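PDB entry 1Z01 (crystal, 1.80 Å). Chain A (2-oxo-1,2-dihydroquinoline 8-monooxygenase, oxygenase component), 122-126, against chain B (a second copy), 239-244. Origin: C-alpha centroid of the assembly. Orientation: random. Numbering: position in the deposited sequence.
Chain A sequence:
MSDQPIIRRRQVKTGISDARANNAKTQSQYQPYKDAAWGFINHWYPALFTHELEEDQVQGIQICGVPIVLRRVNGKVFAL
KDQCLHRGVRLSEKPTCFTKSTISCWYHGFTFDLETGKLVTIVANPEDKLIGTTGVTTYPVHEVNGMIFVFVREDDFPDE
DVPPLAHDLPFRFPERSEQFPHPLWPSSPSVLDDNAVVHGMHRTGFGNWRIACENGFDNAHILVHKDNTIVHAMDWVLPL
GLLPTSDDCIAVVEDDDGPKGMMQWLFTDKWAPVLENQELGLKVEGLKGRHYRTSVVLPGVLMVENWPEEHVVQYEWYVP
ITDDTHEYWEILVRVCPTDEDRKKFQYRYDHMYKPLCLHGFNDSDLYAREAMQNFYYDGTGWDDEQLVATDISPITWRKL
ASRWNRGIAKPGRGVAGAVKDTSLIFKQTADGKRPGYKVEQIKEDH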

# COMPACT_ATOMS: atom_id res chain seq x y z
N ILE A 122 -16.14 23.51 26.08
CA ILE A 122 -15.38 22.27 26.19
C ILE A 122 -16.02 21.59 27.39
O ILE A 122 -15.96 22.10 28.51
N VAL A 123 -16.67 20.46 27.14
CA VAL A 123 -17.37 19.74 28.18
C VAL A 123 -16.78 19.87 29.58
O VAL A 123 -17.43 20.43 30.47
N ALA A 124 -15.56 19.38 29.78
CA ALA A 124 -14.94 19.42 31.11
C ALA A 124 -13.93 20.54 31.34
O ALA A 124 -13.02 20.41 32.17
N ASN A 125 -14.08 21.65 30.61
CA ASN A 125 -13.17 22.78 30.75
C ASN A 125 -13.90 23.99 30.16
O ASN A 125 -13.39 24.66 29.27
N PRO A 126 -15.10 24.28 30.69
CA PRO A 126 -15.98 25.38 30.29
C PRO A 126 -15.46 26.81 30.36
O PRO A 126 -16.04 27.72 29.75
N PRO B 239 -16.71 12.02 36.32
CA PRO B 239 -16.60 13.48 36.23
C PRO B 239 -16.35 13.80 34.76
O PRO B 239 -15.76 12.99 34.04
N LEU B 240 -16.79 14.96 34.30
CA LEU B 240 -16.55 15.29 32.90
C LEU B 240 -15.05 15.15 32.60
O LEU B 240 -14.66 14.60 31.57
N GLY B 241 -14.22 15.61 33.54
CA GLY B 241 -12.77 15.53 33.40
C GLY B 241 -12.10 16.13 34.61
O GLY B 241 -12.76 16.38 35.62
N LEU B 242 -10.78 16.35 34.54
CA LEU B 242 -10.03 16.96 35.64
C LEU B 242 -9.30 18.19 35.12
O LEU B 242 -8.76 18.17 34.01
N LEU B 243 -9.28 19.26 35.91
CA LEU B 243 -8.61 20.50 35.53
C LEU B 243 -7.47 20.84 36.47
O LEU B 243 -7.57 20.64 37.67
N PRO B 244 -6.36 21.35 35.93
CA PRO B 244 -5.24 21.69 36.81
C PRO B 244 -5.60 23.01 37.51
O PRO B 244 -6.19 23.90 36.90

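No direct hydrogen bond joins these two stretches; the polar link between them is a single water, which donates to A124(A) O at 2.8 Å and to L242(B) O at 3.2 Å. The remaining contacts are van der Waals packing, some of it carbon against oxygen, and A124(A) has the largest covered area. This residue lies in a type I beta turn, closed by the hydrogen bond from N125(A) N to I122(A) O (2.9 Å), and its methyl group points toward chain B. A124(A) CB lies 3.3 Å from L240(B) CB and also 3.3 Å from G241(B) N, so the methyl rests directly against the backbone. Glycine suits position 241: an ideal CB there would point toward chain A and fall 2.8 Å from A124(A) CB, a clash.

L240(B), in the m,t rotamer, points inward and reaches V123(A), a t rotamer set sideways; these branched apolar side chains fill space beside the small alanine. L240(B) CD1 comes within 3.3 Å of V123(A) O and L240(B) CD2 within 3.9 Å of V123(A) CG1, and both methyls lie near CG1. L242(B) points away, as alternation along a strand predicts; its backbone O accepts the water's hydrogen bond. L243(B) points back in, with chi1 m and chi2 off-well at 148°; its CD2 lies 3.2 Å from N125(A) OD1 and 3.5 Å from A124(A) O, packing leucine against polar atoms without hydrogen bonding. N125(A) is t (chi1 -174°) with CA-to-CB sideways, and its ND2 hydrogen-bonds elsewhere in the structure.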

# COMPACT_ATOMS: atom_id res chain seq x y z
CB ILE A 122 -13.89 22.54 26.47
CG1 ILE A 122 -13.29 23.37 25.33
CG2 ILE A 122 -13.15 21.22 26.65
CD1 ILE A 122 -11.91 23.89 25.61
CB VAL A 123 -17.51 18.25 27.81
CG1 VAL A 123 -18.36 17.53 28.86
CG2 VAL A 123 -18.14 18.12 26.42
CB ALA A 124 -14.28 18.08 31.39
CB ASN A 125 -11.88 22.50 29.98
CG ASN A 125 -10.82 23.57 30.18
OD1 ASN A 125 -10.99 24.48 30.99
ND2 ASN A 125 -9.72 23.46 29.44
CB PRO A 126 -17.20 25.18 31.17
CG PRO A 126 -16.59 24.68 32.44
CD PRO A 126 -15.60 23.66 31.94
CB PRO B 239 -15.40 13.78 37.11
CG PRO B 239 -14.51 12.62 36.86
CD PRO B 239 -15.47 11.44 36.87
CB LEU B 240 -17.04 16.72 32.63
CG LEU B 240 -18.48 17.00 33.06
CD1 LEU B 240 -18.81 18.46 32.80
CD2 LEU B 240 -19.44 16.08 32.32
CB LEU B 242 -9.00 15.99 36.21
CG LEU B 242 -9.47 14.61 36.66
CD1 LEU B 242 -8.31 13.84 37.23
CD2 LEU B 242 -10.57 14.74 37.69
CB LEU B 243 -9.57 21.68 35.59
CG LEU B 243 -10.81 21.79 34.71
CD1 LEU B 243 -11.85 22.55 35.51
CD2 LEU B 243 -10.49 22.52 33.42
CB PRO B 244 -4.08 21.84 35.83
CG PRO B 244 -4.76 22.36 34.60
CD PRO B 244 -5.99 21.51 34.51
O HOH W 1 -11.10 18.41 31.85